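Local coordinates for putative oxidoreductase (Bacteroides fragilis NCTC 9343, PDB 3EOF) that binds flavin mononucleotide and is probably an oxidoreductase of the nitroreductase family, using the bound flavin for electron transfer, at the interface of chains A and B. Numbering follows the deposited sequence. Chains: chain A/B, Putative oxidoreductase.

Contact 1 and contact 2 lie about 44 Å apart, measured between the centres of their C-alpha atoms, at opposite ends of one two-fold interface. They join the same two elements with the chains exchanged: helix 82-89 of A against helix 216-224 of B in contact 1, and the reverse in contact 2. A:Phe84 and B:Pro217 of contact 1 recur as B:Phe84 and A:Pro217 in contact 2. The two contacts show different parts of nearly the same patch, and the twin of each falls near the other. Each subunit thus holds its partner at two distant points, as expected of the intertwined dimers typical of nitroreductase-family flavoproteins.

Contact 1: the interface of chains A and B. Residues chain A 84, 88, 94-95, 97; chain B 217, 220-221, 225.
The phenol oxygen OH of A:Tyr97 reaches the backbone carbonyl oxygen O of B:Tyr225 at 3.0 Å, a hydrogen bond in which the phenol is the donor. The carbonyl O of B:Phe220 is 3.2 Å from OH of A:Tyr97, on the same side of the hydroxyl as O of B:Tyr225; one carbonyl lies within helix 216-224 and the other on the residue that follows it. With its CG anti to the carbonyl carbon (chi1 -52°), A:Tyr97 points its ring at this turn, and CB of B:Tyr225 meets the ring edge in plane at CE1.

Most of the remaining contact is apolar. A:Phe84 and B:Phe220 meet edge-to-face, their planes 76° apart and their centroids 5.6 Å apart; the CZ edge of A:Phe84 points at the face of B:Phe220, toward its CG side, and CZ of A:Phe84 touches CB of B:Phe220 at 3.7 Å. On its own side, A:Phe84 has CE2 of A:Tyr97 at its edge, which links the two aromatic groups of chain A.

B:Thr221 turns its methyl towards chain A. CG2 of B:Thr221 is anti to the carbonyl carbon and packs against SG of A:Cys88 at 3.5 Å, with CA of A:Pro95 nearby. The carbonyl O of A:Val94 lies against CB of the same side chain. CB of B:Pro217 also comes against A:Cys88. The threonine hydroxyl is turned back into its own helix, where OG1 of B:Thr221 bonds to O of B:Pro217 at 3.2 Å, tilted 32° from the carbonyl plane.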
# COMPACT_ATOMS: atom_id res chain seq x y z
N PHE A 84 6.63 -5.88 -17.02
CA PHE A 84 5.48 -6.42 -17.75
C PHE A 84 5.40 -5.91 -19.19
O PHE A 84 5.10 -6.66 -20.08
CB PHE A 84 4.15 -6.12 -17.04
CG PHE A 84 3.02 -6.92 -17.59
CD1 PHE A 84 2.98 -8.29 -17.37
CD2 PHE A 84 2.05 -6.33 -18.38
CE1 PHE A 84 1.97 -9.09 -17.91
CE2 PHE A 84 1.03 -7.09 -18.92
CZ PHE A 84 0.99 -8.49 -18.69
N CYS A 88 5.33 -7.89 -22.68
CA CYS A 88 4.33 -7.67 -23.75
C CYS A 88 5.03 -7.54 -25.10
O CYS A 88 4.69 -8.21 -26.06
CB CYS A 88 3.49 -6.42 -23.45
SG CYS A 88 2.34 -6.58 -22.06
N VAL A 94 0.28 -5.29 -27.10
CA VAL A 94 0.36 -3.86 -27.07
C VAL A 94 -0.07 -3.39 -25.69
O VAL A 94 -1.26 -3.40 -25.39
CB VAL A 94 -0.52 -3.22 -28.17
CG1 VAL A 94 -0.38 -1.71 -28.11
CG2 VAL A 94 -0.09 -3.77 -29.59
N PRO A 95 0.90 -3.04 -24.83
CA PRO A 95 0.58 -2.60 -23.48
C PRO A 95 0.04 -1.19 -23.44
O PRO A 95 0.45 -0.37 -24.25
CB PRO A 95 1.92 -2.65 -22.78
CG PRO A 95 2.89 -2.37 -23.81
CD PRO A 95 2.36 -3.05 -25.04
N TYR A 97 -0.21 0.82 -20.27
CA TYR A 97 0.01 1.05 -18.85
C TYR A 97 0.73 2.34 -18.49
O TYR A 97 1.04 2.57 -17.34
CB TYR A 97 0.69 -0.17 -18.27
CG TYR A 97 -0.08 -1.46 -18.63
CD1 TYR A 97 -1.34 -1.70 -18.11
CD2 TYR A 97 0.48 -2.43 -19.46
CE1 TYR A 97 -2.06 -2.88 -18.42
CE2 TYR A 97 -0.23 -3.63 -19.78
CZ TYR A 97 -1.50 -3.82 -19.29
OH TYR A 97 -2.20 -4.98 -19.57
N PRO B 217 0.58 -12.35 -22.31
CA PRO B 217 0.39 -10.90 -22.21
C PRO B 217 -0.78 -10.33 -22.99
O PRO B 217 -1.34 -9.31 -22.58
CB PRO B 217 1.70 -10.35 -22.79
CG PRO B 217 2.67 -11.37 -22.48
CD PRO B 217 1.95 -12.65 -22.74
N PHE B 220 -3.93 -9.99 -21.00
CA PHE B 220 -3.90 -8.84 -20.13
C PHE B 220 -4.08 -7.54 -20.88
O PHE B 220 -4.80 -6.65 -20.42
CB PHE B 220 -2.59 -8.83 -19.32
CG PHE B 220 -2.52 -9.92 -18.30
CD1 PHE B 220 -2.97 -9.72 -17.02
CD2 PHE B 220 -2.02 -11.18 -18.64
CE1 PHE B 220 -2.89 -10.73 -16.09
CE2 PHE B 220 -1.96 -12.19 -17.73
CZ PHE B 220 -2.39 -11.96 -16.43
N THR B 221 -3.42 -7.40 -22.02
CA THR B 221 -3.51 -6.18 -22.80
C THR B 221 -4.82 -6.06 -23.56
O THR B 221 -5.36 -4.97 -23.66
CB THR B 221 -2.34 -6.03 -23.77
OG1 THR B 221 -2.37 -7.11 -24.70
CG2 THR B 221 -1.03 -6.05 -22.98
N TYR B 225 -6.82 -5.84 -18.75
CA TYR B 225 -6.42 -4.49 -18.42
C TYR B 225 -5.99 -3.76 -19.69
O TYR B 225 -4.77 -3.57 -19.97
CB TYR B 225 -5.26 -4.53 -17.41
CG TYR B 225 -5.56 -5.40 -16.21
CD1 TYR B 225 -6.44 -4.97 -15.21
CD2 TYR B 225 -4.99 -6.65 -16.09
CE1 TYR B 225 -6.71 -5.80 -14.13
CE2 TYR B 225 -5.24 -7.44 -15.02
CZ TYR B 225 -6.11 -7.02 -14.05
OH TYR B 225 -6.34 -7.88 -13.00

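Contact 2: the interface of chains A and B. Residues chain A 191, 195, 199, 216-217; chain B 83-84, 87, 91.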
# COMPACT_ATOMS: atom_id res chain seq x y z
N ILE A 191 -14.03 14.07 18.00
CA ILE A 191 -12.63 14.47 17.88
C ILE A 191 -11.94 14.64 19.22
O ILE A 191 -10.86 14.14 19.45
CB ILE A 191 -12.49 15.79 17.00
CG1 ILE A 191 -12.78 15.51 15.53
CG2 ILE A 191 -11.08 16.41 17.13
CD1 ILE A 191 -11.79 14.53 14.88
N TYR A 195 -8.90 12.06 20.44
CA TYR A 195 -7.56 12.64 20.58
C TYR A 195 -7.11 13.02 21.98
O TYR A 195 -5.95 13.37 22.16
CB TYR A 195 -7.44 13.85 19.62
CG TYR A 195 -7.32 13.40 18.18
CD1 TYR A 195 -8.43 13.19 17.39
CD2 TYR A 195 -6.06 13.14 17.62
CE1 TYR A 195 -8.31 12.76 16.08
CE2 TYR A 195 -5.93 12.73 16.33
CZ TYR A 195 -7.05 12.54 15.55
OH TYR A 195 -6.89 12.13 14.25
N GLU A 199 -3.19 13.63 23.17
CA GLU A 199 -2.78 14.97 23.63
C GLU A 199 -2.22 15.04 25.05
O GLU A 199 -1.50 15.97 25.38
CB GLU A 199 -3.95 15.95 23.48
CG GLU A 199 -4.28 16.15 22.05
CD GLU A 199 -5.35 17.17 21.82
OE1 GLU A 199 -6.24 17.33 22.67
OE2 GLU A 199 -5.25 17.84 20.77
N LEU A 216 -1.30 20.30 19.00
CA LEU A 216 -0.61 19.26 18.27
C LEU A 216 -0.79 19.37 16.73
O LEU A 216 0.19 19.37 16.01
CB LEU A 216 -1.00 17.88 18.85
CG LEU A 216 -0.28 16.69 18.23
CD1 LEU A 216 1.23 16.87 18.42
CD2 LEU A 216 -0.79 15.41 18.86
N PRO A 217 -2.04 19.48 16.23
CA PRO A 217 -2.23 19.65 14.80
C PRO A 217 -1.47 20.80 14.17
O PRO A 217 -1.13 20.72 13.02
CB PRO A 217 -3.74 19.90 14.69
CG PRO A 217 -4.30 19.18 15.80
CD PRO A 217 -3.34 19.43 16.92
N ARG B 83 -10.68 13.03 9.03
CA ARG B 83 -10.59 12.99 10.47
C ARG B 83 -9.45 13.93 10.98
O ARG B 83 -9.67 14.76 11.87
CB ARG B 83 -10.47 11.54 10.94
CG ARG B 83 -10.42 11.41 12.45
CD ARG B 83 -10.28 10.00 12.92
NE ARG B 83 -9.19 9.35 12.26
CZ ARG B 83 -9.29 8.39 11.34
NH1 ARG B 83 -10.44 7.83 10.99
NH2 ARG B 83 -8.18 7.94 10.82
N PHE B 84 -8.25 13.83 10.40
CA PHE B 84 -7.20 14.70 10.80
C PHE B 84 -7.53 16.15 10.56
O PHE B 84 -7.18 16.99 11.35
CB PHE B 84 -5.88 14.37 10.13
CG PHE B 84 -4.75 15.16 10.66
CD1 PHE B 84 -4.20 14.84 11.89
CD2 PHE B 84 -4.25 16.27 9.97
CE1 PHE B 84 -3.16 15.57 12.41
CE2 PHE B 84 -3.20 17.02 10.50
CZ PHE B 84 -2.66 16.69 11.72
N TYR B 87 -9.85 17.32 13.25
CA TYR B 87 -8.97 17.54 14.42
C TYR B 87 -8.29 18.88 14.34
O TYR B 87 -8.28 19.63 15.31
CB TYR B 87 -7.96 16.41 14.52
CG TYR B 87 -6.98 16.47 15.66
CD1 TYR B 87 -7.38 16.89 16.92
CD2 TYR B 87 -5.68 15.98 15.52
CE1 TYR B 87 -6.50 16.90 17.98
CE2 TYR B 87 -4.79 15.98 16.59
CZ TYR B 87 -5.20 16.45 17.81
OH TYR B 87 -4.33 16.48 18.88
N ARG B 91 -8.56 22.48 16.63
CA ARG B 91 -7.36 22.89 17.32
C ARG B 91 -6.68 24.11 16.70
O ARG B 91 -5.45 24.25 16.75
CB ARG B 91 -6.39 21.73 17.33
CG ARG B 91 -6.83 20.54 18.19
CD ARG B 91 -6.98 20.90 19.65
NE ARG B 91 -7.35 19.73 20.45
CZ ARG B 91 -8.59 19.32 20.71
NH1 ARG B 91 -9.63 19.97 20.27
NH2 ARG B 91 -8.77 18.22 21.46
O HOH W 1 -6.48 10.56 11.64
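B:Tyr87 inserts its ring into a slot between a tyrosine, A:Tyr195, and a proline, A:Pro217, at the dimer interface of this nitroreductase-family protein. On one face the A:Tyr195 ring stacks with planes 15° apart and centroids 3.7 Å apart, its CD2 offset toward the rim. On the opposite face CG of A:Pro217 stands over the ring centre, 3.4 Å from the centroid, in a CH-pi contact. CG of B:Tyr87 is anti to its backbone N (chi1 -180°), which sends the ring away from helix 82-89 and into this slot.

Apolar contacts close the sides. CG2 of A:Ile191 packs on CA and CD1 of B:Tyr87, and CG of A:Pro217 also rests on CB of B:Arg91 at 3.6 Å.

The polar bonds centre on the A:Glu199 carboxylate. B:Arg91 grips A:Glu199 side-on in a salt bridge: NE bonds to OE2 at 2.8 Å through the syn lone pair, and NH2 bonds to OE1 at 2.9 Å. From the anti side, 31° out of the carboxylate plane, the phenol OH of B:Tyr87 donates to OE2 of A:Glu199 at 2.5 Å. OE2 thus accepts from two side chains, and the nearby guanidinium would probably favour the ionised carboxylate.

A water bridges A:Tyr195 and B:Arg83, lying 3.1 Å from OH of A:Tyr195 and 3.0 Å from NE of B:Arg83, whose bend at chi3 brings NE to the water.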